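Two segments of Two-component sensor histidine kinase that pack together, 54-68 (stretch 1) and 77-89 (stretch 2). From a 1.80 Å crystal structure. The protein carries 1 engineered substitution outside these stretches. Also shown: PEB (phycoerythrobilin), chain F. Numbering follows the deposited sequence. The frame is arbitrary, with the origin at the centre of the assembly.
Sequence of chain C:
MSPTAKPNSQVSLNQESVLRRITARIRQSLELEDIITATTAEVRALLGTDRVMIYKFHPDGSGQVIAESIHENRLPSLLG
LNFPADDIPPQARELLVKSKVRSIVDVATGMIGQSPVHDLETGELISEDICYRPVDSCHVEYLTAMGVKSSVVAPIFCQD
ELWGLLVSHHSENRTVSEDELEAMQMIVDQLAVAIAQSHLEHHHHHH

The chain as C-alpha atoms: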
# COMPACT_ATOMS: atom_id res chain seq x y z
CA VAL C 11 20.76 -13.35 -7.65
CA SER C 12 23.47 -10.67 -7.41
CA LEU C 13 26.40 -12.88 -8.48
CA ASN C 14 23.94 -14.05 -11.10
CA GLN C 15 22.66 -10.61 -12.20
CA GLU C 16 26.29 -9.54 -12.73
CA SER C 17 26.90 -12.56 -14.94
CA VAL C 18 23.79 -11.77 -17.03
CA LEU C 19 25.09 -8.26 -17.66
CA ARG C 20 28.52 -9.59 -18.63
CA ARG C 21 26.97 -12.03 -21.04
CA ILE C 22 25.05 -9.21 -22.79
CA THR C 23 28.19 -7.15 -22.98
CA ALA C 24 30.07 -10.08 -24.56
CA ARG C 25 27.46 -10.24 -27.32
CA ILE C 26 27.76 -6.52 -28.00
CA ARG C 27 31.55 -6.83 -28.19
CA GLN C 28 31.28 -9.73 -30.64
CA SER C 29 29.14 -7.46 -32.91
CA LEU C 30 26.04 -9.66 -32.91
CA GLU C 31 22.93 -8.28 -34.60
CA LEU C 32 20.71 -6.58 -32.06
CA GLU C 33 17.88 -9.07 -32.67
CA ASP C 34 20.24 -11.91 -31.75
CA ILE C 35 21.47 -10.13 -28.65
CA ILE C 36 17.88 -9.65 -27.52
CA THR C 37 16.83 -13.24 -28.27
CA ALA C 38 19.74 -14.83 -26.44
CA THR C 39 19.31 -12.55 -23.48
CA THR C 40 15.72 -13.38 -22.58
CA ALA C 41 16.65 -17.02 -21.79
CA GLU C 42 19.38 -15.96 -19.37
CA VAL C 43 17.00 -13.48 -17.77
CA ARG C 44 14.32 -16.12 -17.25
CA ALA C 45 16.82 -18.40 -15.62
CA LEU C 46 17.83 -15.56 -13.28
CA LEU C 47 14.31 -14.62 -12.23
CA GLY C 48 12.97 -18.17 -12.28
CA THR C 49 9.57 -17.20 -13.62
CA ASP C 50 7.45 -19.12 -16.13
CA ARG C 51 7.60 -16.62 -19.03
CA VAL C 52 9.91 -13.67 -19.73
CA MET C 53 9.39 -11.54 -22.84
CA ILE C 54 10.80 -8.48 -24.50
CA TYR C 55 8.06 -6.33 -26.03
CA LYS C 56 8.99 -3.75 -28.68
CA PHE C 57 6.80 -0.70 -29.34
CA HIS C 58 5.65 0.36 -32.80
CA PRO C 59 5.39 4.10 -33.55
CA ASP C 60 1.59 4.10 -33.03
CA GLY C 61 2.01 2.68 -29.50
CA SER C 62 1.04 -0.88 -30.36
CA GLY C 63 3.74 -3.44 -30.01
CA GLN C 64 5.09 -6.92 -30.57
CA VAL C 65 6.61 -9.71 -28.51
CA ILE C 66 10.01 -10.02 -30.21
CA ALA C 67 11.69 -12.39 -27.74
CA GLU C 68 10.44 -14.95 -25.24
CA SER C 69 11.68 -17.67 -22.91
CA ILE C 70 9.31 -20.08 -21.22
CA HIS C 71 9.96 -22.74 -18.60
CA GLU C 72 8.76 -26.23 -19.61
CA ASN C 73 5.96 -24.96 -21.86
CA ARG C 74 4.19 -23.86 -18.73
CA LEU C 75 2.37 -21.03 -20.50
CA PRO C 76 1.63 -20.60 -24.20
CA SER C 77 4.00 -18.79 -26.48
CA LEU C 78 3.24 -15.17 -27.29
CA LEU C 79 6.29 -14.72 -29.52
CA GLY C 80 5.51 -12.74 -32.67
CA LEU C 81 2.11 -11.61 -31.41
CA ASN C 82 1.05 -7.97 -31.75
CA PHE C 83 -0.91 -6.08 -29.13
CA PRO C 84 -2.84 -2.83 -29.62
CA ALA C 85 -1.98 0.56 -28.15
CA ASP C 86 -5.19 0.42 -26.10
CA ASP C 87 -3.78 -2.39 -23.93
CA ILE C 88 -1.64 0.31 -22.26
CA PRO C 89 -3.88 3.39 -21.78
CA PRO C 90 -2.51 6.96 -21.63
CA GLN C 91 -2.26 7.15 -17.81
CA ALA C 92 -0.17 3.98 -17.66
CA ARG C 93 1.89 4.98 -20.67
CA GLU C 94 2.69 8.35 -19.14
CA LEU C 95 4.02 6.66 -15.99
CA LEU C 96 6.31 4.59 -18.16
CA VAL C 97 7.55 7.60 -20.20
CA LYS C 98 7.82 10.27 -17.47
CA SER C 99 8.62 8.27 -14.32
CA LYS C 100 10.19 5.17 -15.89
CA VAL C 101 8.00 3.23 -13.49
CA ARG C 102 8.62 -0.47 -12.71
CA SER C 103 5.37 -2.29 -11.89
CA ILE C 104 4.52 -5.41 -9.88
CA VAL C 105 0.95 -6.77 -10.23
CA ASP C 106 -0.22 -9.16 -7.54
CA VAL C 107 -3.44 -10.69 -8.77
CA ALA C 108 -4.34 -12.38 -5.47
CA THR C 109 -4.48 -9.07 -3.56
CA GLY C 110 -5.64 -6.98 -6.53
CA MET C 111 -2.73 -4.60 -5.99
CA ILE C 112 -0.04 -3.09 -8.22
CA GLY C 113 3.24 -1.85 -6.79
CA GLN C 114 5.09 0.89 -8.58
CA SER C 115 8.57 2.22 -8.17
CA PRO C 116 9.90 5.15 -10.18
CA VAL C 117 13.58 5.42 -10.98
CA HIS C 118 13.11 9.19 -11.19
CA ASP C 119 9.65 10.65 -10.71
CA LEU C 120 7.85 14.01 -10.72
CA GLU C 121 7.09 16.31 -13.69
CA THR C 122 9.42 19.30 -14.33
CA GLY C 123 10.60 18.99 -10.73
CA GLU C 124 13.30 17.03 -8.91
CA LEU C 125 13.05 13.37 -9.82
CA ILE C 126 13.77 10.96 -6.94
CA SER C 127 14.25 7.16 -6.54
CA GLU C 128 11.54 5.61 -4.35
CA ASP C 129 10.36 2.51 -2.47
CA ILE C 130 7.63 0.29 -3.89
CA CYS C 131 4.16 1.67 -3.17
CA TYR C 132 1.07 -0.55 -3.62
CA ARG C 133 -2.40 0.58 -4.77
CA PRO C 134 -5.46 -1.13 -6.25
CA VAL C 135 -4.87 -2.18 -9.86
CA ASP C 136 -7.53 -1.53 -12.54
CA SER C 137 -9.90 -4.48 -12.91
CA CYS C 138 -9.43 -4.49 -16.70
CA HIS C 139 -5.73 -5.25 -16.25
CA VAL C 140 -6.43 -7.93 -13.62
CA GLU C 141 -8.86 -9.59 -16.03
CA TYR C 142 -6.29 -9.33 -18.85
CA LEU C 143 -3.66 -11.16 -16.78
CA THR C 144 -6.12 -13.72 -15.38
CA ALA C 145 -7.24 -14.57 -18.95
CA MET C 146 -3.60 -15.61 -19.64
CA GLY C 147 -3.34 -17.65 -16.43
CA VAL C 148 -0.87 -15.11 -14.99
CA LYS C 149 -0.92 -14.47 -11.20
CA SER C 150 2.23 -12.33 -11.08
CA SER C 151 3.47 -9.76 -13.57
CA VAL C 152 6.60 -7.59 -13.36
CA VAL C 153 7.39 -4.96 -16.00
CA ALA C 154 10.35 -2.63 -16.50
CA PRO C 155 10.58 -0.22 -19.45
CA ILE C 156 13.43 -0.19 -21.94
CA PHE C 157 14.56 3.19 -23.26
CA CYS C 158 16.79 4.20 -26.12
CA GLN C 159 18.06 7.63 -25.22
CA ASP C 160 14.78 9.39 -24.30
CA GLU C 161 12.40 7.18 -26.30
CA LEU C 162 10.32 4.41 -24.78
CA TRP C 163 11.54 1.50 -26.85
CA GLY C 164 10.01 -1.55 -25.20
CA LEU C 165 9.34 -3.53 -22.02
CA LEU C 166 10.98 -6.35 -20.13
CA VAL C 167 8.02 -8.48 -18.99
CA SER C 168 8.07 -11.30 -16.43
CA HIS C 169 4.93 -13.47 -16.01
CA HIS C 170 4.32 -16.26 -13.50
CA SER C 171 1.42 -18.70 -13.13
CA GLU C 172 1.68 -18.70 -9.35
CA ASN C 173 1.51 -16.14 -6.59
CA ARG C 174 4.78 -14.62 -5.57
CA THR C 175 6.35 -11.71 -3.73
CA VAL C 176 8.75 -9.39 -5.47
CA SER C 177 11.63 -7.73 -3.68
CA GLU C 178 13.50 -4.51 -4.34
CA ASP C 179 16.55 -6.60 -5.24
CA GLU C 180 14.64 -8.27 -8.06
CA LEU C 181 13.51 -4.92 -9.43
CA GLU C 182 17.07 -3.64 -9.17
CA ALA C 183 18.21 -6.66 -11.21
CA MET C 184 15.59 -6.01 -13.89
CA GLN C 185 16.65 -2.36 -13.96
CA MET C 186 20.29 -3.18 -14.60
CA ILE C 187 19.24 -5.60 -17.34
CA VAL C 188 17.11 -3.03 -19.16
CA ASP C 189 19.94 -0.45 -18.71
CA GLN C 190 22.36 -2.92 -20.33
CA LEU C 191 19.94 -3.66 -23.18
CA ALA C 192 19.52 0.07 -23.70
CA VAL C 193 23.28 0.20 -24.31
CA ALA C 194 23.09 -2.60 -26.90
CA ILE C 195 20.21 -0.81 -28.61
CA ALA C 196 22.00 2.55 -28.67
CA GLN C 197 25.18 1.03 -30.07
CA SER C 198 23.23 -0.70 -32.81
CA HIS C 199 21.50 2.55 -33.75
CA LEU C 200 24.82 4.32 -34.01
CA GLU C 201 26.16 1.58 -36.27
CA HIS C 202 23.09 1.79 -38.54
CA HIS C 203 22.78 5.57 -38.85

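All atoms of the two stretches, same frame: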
# COMPACT_ATOMS: atom_id res chain seq x y z
N ILE C 54 10.48 -9.85 -24.18
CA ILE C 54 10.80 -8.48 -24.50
C ILE C 54 9.79 -8.03 -25.55
O ILE C 54 9.54 -8.72 -26.56
CB ILE C 54 12.25 -8.33 -24.95
CG1 ILE C 54 13.14 -8.59 -23.74
CG2 ILE C 54 12.49 -6.93 -25.54
CD1 ILE C 54 14.58 -8.40 -23.94
N TYR C 55 9.15 -6.91 -25.26
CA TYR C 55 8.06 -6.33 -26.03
C TYR C 55 8.60 -5.07 -26.68
O TYR C 55 9.17 -4.25 -25.99
CB TYR C 55 6.89 -6.04 -25.09
CG TYR C 55 5.64 -5.54 -25.69
CD1 TYR C 55 4.76 -6.39 -26.37
CD2 TYR C 55 5.27 -4.22 -25.55
CE1 TYR C 55 3.59 -5.91 -26.91
CE2 TYR C 55 4.11 -3.74 -26.06
CZ TYR C 55 3.27 -4.59 -26.75
OH TYR C 55 2.09 -4.10 -27.27
N LYS C 56 8.44 -4.91 -27.98
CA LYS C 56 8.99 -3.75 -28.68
C LYS C 56 7.84 -2.90 -29.21
O LYS C 56 6.92 -3.40 -29.88
CB LYS C 56 9.90 -4.20 -29.82
CG LYS C 56 10.65 -3.05 -30.55
CD LYS C 56 11.35 -3.61 -31.79
CE LYS C 56 12.30 -2.62 -32.48
NZ LYS C 56 11.69 -1.30 -32.66
N PHE C 57 7.87 -1.60 -28.90
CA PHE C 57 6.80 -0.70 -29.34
C PHE C 57 6.94 -0.32 -30.81
O PHE C 57 8.04 -0.12 -31.31
CB PHE C 57 6.75 0.57 -28.50
CG PHE C 57 6.22 0.36 -27.13
CD1 PHE C 57 4.87 0.13 -26.92
CD2 PHE C 57 7.06 0.39 -26.02
CE1 PHE C 57 4.36 -0.08 -25.64
CE2 PHE C 57 6.57 0.19 -24.75
CZ PHE C 57 5.21 -0.06 -24.56
N HIS C 58 5.79 -0.26 -31.49
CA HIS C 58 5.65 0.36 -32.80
C HIS C 58 5.41 1.86 -32.62
O HIS C 58 4.99 2.30 -31.55
CB HIS C 58 4.48 -0.24 -33.57
CG HIS C 58 4.56 -1.73 -33.75
ND1 HIS C 58 5.54 -2.34 -34.50
CD2 HIS C 58 3.77 -2.72 -33.28
CE1 HIS C 58 5.36 -3.65 -34.48
NE2 HIS C 58 4.29 -3.90 -33.75
N PRO C 59 5.63 2.66 -33.67
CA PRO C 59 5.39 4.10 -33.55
C PRO C 59 3.99 4.49 -33.06
O PRO C 59 3.87 5.49 -32.34
CB PRO C 59 5.61 4.59 -34.99
CG PRO C 59 6.60 3.64 -35.55
CD PRO C 59 6.24 2.30 -34.96
N ASP C 60 2.95 3.73 -33.42
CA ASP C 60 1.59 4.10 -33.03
C ASP C 60 1.24 3.65 -31.60
O ASP C 60 0.12 3.82 -31.16
CB ASP C 60 0.58 3.53 -34.04
CG ASP C 60 0.47 2.00 -34.00
OD1 ASP C 60 1.22 1.31 -33.27
OD2 ASP C 60 -0.41 1.48 -34.72
N GLY C 61 2.21 3.06 -30.89
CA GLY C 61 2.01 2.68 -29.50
C GLY C 61 1.60 1.22 -29.29
O GLY C 61 1.62 0.71 -28.16
N SER C 62 1.20 0.57 -30.37
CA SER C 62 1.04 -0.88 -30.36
C SER C 62 2.41 -1.48 -30.24
O SER C 62 3.42 -0.78 -30.25
CB SER C 62 0.37 -1.39 -31.63
OG SER C 62 1.21 -1.22 -32.76
N GLY C 63 2.46 -2.80 -30.14
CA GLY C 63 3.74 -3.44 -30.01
C GLY C 63 3.72 -4.92 -30.30
O GLY C 63 2.66 -5.49 -30.57
N GLN C 64 4.90 -5.53 -30.21
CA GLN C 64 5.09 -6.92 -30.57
C GLN C 64 6.04 -7.64 -29.60
O GLN C 64 7.05 -7.09 -29.13
CB GLN C 64 5.63 -7.01 -32.00
CG GLN C 64 5.82 -8.45 -32.49
CD GLN C 64 6.24 -8.52 -33.95
OE1 GLN C 64 7.14 -7.79 -34.39
NE2 GLN C 64 5.60 -9.40 -34.70
N VAL C 65 5.71 -8.89 -29.29
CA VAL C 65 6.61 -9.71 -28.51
C VAL C 65 7.70 -10.19 -29.46
O VAL C 65 7.44 -10.95 -30.39
CB VAL C 65 5.88 -10.89 -27.84
CG1 VAL C 65 6.85 -11.77 -27.09
CG2 VAL C 65 4.81 -10.38 -26.89
N ILE C 66 8.93 -9.70 -29.27
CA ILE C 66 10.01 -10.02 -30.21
C ILE C 66 10.99 -11.04 -29.64
O ILE C 66 11.83 -11.54 -30.37
CB ILE C 66 10.79 -8.76 -30.65
CG1 ILE C 66 11.34 -7.99 -29.46
CG2 ILE C 66 9.87 -7.90 -31.49
CD1 ILE C 66 12.51 -7.05 -29.85
N ALA C 67 10.89 -11.32 -28.34
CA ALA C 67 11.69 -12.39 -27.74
C ALA C 67 10.96 -12.96 -26.52
O ALA C 67 10.26 -12.22 -25.82
CB ALA C 67 13.06 -11.89 -27.35
N GLU C 68 11.18 -14.24 -26.26
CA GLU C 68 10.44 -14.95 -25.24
C GLU C 68 11.19 -16.20 -24.78
O GLU C 68 11.78 -16.93 -25.60
CB GLU C 68 9.07 -15.30 -25.78
CG GLU C 68 8.22 -16.18 -24.89
CD GLU C 68 6.94 -16.53 -25.57
OE1 GLU C 68 5.88 -16.02 -25.14
OE2 GLU C 68 6.99 -17.28 -26.57
N SER C 77 3.06 -19.72 -25.88
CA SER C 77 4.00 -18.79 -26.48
C SER C 77 3.29 -17.59 -27.08
O SER C 77 2.28 -17.73 -27.80
CB SER C 77 4.82 -19.49 -27.56
OG SER C 77 5.60 -18.53 -28.24
N LEU C 78 3.79 -16.41 -26.76
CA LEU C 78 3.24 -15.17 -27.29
C LEU C 78 4.19 -14.55 -28.31
O LEU C 78 3.91 -13.49 -28.85
CB LEU C 78 2.95 -14.16 -26.17
CG LEU C 78 2.06 -14.64 -25.02
CD1 LEU C 78 1.81 -13.54 -24.00
CD2 LEU C 78 0.75 -15.16 -25.55
N LEU C 79 5.29 -15.24 -28.61
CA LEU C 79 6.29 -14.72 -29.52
C LEU C 79 5.67 -14.35 -30.87
O LEU C 79 4.89 -15.13 -31.46
CB LEU C 79 7.38 -15.76 -29.72
CG LEU C 79 8.54 -15.30 -30.59
CD1 LEU C 79 9.38 -14.18 -29.94
CD2 LEU C 79 9.40 -16.50 -30.96
N GLY C 80 6.01 -13.17 -31.37
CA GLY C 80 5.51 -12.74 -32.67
C GLY C 80 4.14 -12.08 -32.60
O GLY C 80 3.69 -11.49 -33.58
N LEU C 81 3.45 -12.19 -31.47
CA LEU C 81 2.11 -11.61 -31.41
C LEU C 81 2.18 -10.10 -31.24
O LEU C 81 3.08 -9.57 -30.57
CB LEU C 81 1.28 -12.21 -30.29
CG LEU C 81 0.98 -13.70 -30.43
CD1 LEU C 81 0.16 -14.13 -29.25
CD2 LEU C 81 0.30 -14.01 -31.75
N ASN C 82 1.22 -9.42 -31.88
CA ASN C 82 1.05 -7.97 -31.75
C ASN C 82 -0.06 -7.62 -30.79
O ASN C 82 -1.09 -8.28 -30.75
CB ASN C 82 0.74 -7.34 -33.11
CG ASN C 82 1.89 -7.42 -34.08
OD1 ASN C 82 2.92 -6.78 -33.89
ND2 ASN C 82 1.73 -8.21 -35.12
N PHE C 83 0.13 -6.55 -30.03
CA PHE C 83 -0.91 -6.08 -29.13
C PHE C 83 -1.19 -4.61 -29.38
O PHE C 83 -0.27 -3.84 -29.63
CB PHE C 83 -0.51 -6.32 -27.69
CG PHE C 83 -0.34 -7.77 -27.33
CD1 PHE C 83 0.84 -8.42 -27.60
CD2 PHE C 83 -1.39 -8.50 -26.77
CE1 PHE C 83 1.01 -9.76 -27.29
CE2 PHE C 83 -1.23 -9.85 -26.46
CZ PHE C 83 -0.04 -10.48 -26.73
N PRO C 84 -2.46 -4.21 -29.29
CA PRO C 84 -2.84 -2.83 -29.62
C PRO C 84 -2.40 -1.80 -28.59
O PRO C 84 -2.10 -2.13 -27.44
CB PRO C 84 -4.37 -2.90 -29.69
CG PRO C 84 -4.74 -4.02 -28.84
CD PRO C 84 -3.62 -5.01 -28.86
N ALA C 85 -2.35 -0.55 -29.02
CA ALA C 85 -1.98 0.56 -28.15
C ALA C 85 -2.90 0.62 -26.94
O ALA C 85 -2.46 0.94 -25.84
CB ALA C 85 -2.04 1.88 -28.92
N ASP C 86 -4.18 0.30 -27.15
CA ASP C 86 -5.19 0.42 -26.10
C ASP C 86 -4.93 -0.48 -24.89
O ASP C 86 -5.51 -0.26 -23.83
CB ASP C 86 -6.58 0.08 -26.65
CG ASP C 86 -7.15 1.18 -27.53
OD1 ASP C 86 -6.55 2.27 -27.61
OD2 ASP C 86 -8.23 0.95 -28.13
N ASP C 87 -4.08 -1.49 -25.05
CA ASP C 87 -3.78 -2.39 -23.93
C ASP C 87 -3.03 -1.64 -22.82
O ASP C 87 -3.09 -2.05 -21.65
CB ASP C 87 -2.97 -3.60 -24.39
CG ASP C 87 -3.82 -4.61 -25.12
OD1 ASP C 87 -4.94 -4.25 -25.55
OD2 ASP C 87 -3.34 -5.77 -25.28
N ILE C 88 -2.33 -0.57 -23.20
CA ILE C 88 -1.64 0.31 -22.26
C ILE C 88 -2.20 1.72 -22.44
O ILE C 88 -1.75 2.47 -23.30
CB ILE C 88 -0.11 0.30 -22.51
CG1 ILE C 88 0.42 -1.13 -22.50
CG2 ILE C 88 0.62 1.13 -21.47
CD1 ILE C 88 1.88 -1.27 -22.80
N PRO C 89 -3.20 2.09 -21.62
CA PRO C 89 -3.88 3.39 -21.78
C PRO C 89 -2.96 4.55 -21.45
O PRO C 89 -1.91 4.33 -20.86
CB PRO C 89 -5.03 3.31 -20.77
CG PRO C 89 -5.23 1.87 -20.54
CD PRO C 89 -3.84 1.29 -20.57
CHC PEB F . -0.05 -4.70 -21.21
NC PEB F . -1.20 -3.18 -19.55
C1C PEB F . -0.89 -2.32 -18.54
C2C PEB F . 0.47 -2.28 -18.36
C3C PEB F . 1.04 -3.13 -19.28
C4C PEB F . -0.03 -3.69 -20.03
CMC PEB F . 2.54 -3.31 -19.37
CAC PEB F . 1.15 -1.40 -17.27
CBC PEB F . 0.98 -2.00 -15.89
CGC PEB F . 1.98 -3.12 -15.73
O1C PEB F . 3.21 -2.85 -15.86
O2C PEB F . 1.61 -4.30 -15.45
ND PEB F . 1.45 -6.36 -20.24
C1D PEB F . 1.22 -5.38 -21.39
C2D PEB F . 1.13 -6.26 -22.55
C3D PEB F . 1.25 -7.59 -22.19
C4D PEB F . 1.47 -7.74 -20.80
CMD PEB F . 0.82 -5.74 -23.98
CAD PEB F . 1.07 -8.75 -23.18
CBD PEB F . 1.93 -9.81 -23.12
OD PEB F . 1.65 -8.76 -20.16
NA PEB F . -6.06 -3.27 -20.87
C1A PEB F . -6.69 -4.03 -21.90
C2A PEB F . -8.02 -3.41 -22.23
C3A PEB F . -8.18 -2.18 -21.35
C4A PEB F . -6.89 -2.15 -20.50
CMA PEB F . -8.17 -3.08 -23.75
CBA PEB F . -10.74 -2.21 -21.13
OA PEB F . -6.19 -5.01 -22.43
CHA PEB F . -6.70 -1.24 -19.51
CAA PEB F . -9.38 -2.12 -20.41
NB PEB F . -4.09 -1.75 -18.98
C1B PEB F . -5.40 -1.14 -18.71
C2B PEB F . -5.35 -0.34 -17.51
C3B PEB F . -4.02 -0.43 -17.00
C4B PEB F . -3.19 -1.31 -17.90
CHB PEB F . -1.86 -1.54 -17.65
CMB PEB F . -6.50 0.43 -16.94
CAB PEB F . -3.50 0.24 -15.74
CBB PEB F . -3.53 -0.76 -14.61
CGB PEB F . -3.15 0.04 -13.36
O1B PEB F . -1.98 0.52 -13.30
O2B PEB F . -3.99 0.24 -12.45
O HOH W 1 0.92 -1.77 -26.70

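The contact is a short antiparallel strand pairing, extended at one end by the carboxylate of Glu68 and backed by an apolar cluster around Phe83 beside the bilin. Gly63 and Phe83 form the hydrogen-bonded pair, Gly63 N to Phe83 O at 3.0 Å and Phe83 N to Gly63 O at 2.8 Å. Gln64 and Asn82 face each other as the non-hydrogen-bonded pair, where the Gln64 CA to Leu81 O approach of 3.3 Å is a CA-H...O contact. Beyond it, Val65 N donates to Leu81 O (3.0 Å) and Gly80 N to Val65 O (2.8 Å), so the pairing runs on into the type II turn Leu78 to Leu81. Side chains reinforce the backbone ladder: Gln64 NE2 donates to Gly80 O (3.0 Å), and His58 NE2 to Asn82 OD1 (3.2 Å), the latter oxygen lying at the edge of the imidazole. Glu68, extended with chi1 and chi2 both t, reaches the start of stretch 2, where its OE1 accepts from Leu78 N (2.7 Å) and its OE2 from Ser77 OG (2.5 Å); a weak bond joins Leu79 N to OE2 (3.3 Å).

On the face of the sheet away from the Gln64 and Asn82 side chains, Phe83 packs against Val65 (CE1 to Val65 CG2, 3.9 Å) and Tyr55 (CD1 to Tyr55 CE1, 3.8 Å), with PEB CAD over one face of its ring. The tyrosine ring also fills the space beside Gly63, where a CB would lie 2.5 Å from Tyr55 CZ. One water accepts from Tyr55 OH (2.7 Å) and donates to Gly61 O (3.0 Å) and Pro84 O (3.1 Å), linking the stretches where direct pairing ends. There Ala85 CB rests against Asp60 O (3.7 Å), and Phe57 CZ meets Ile88 CD1 (4.0 Å) edge-on.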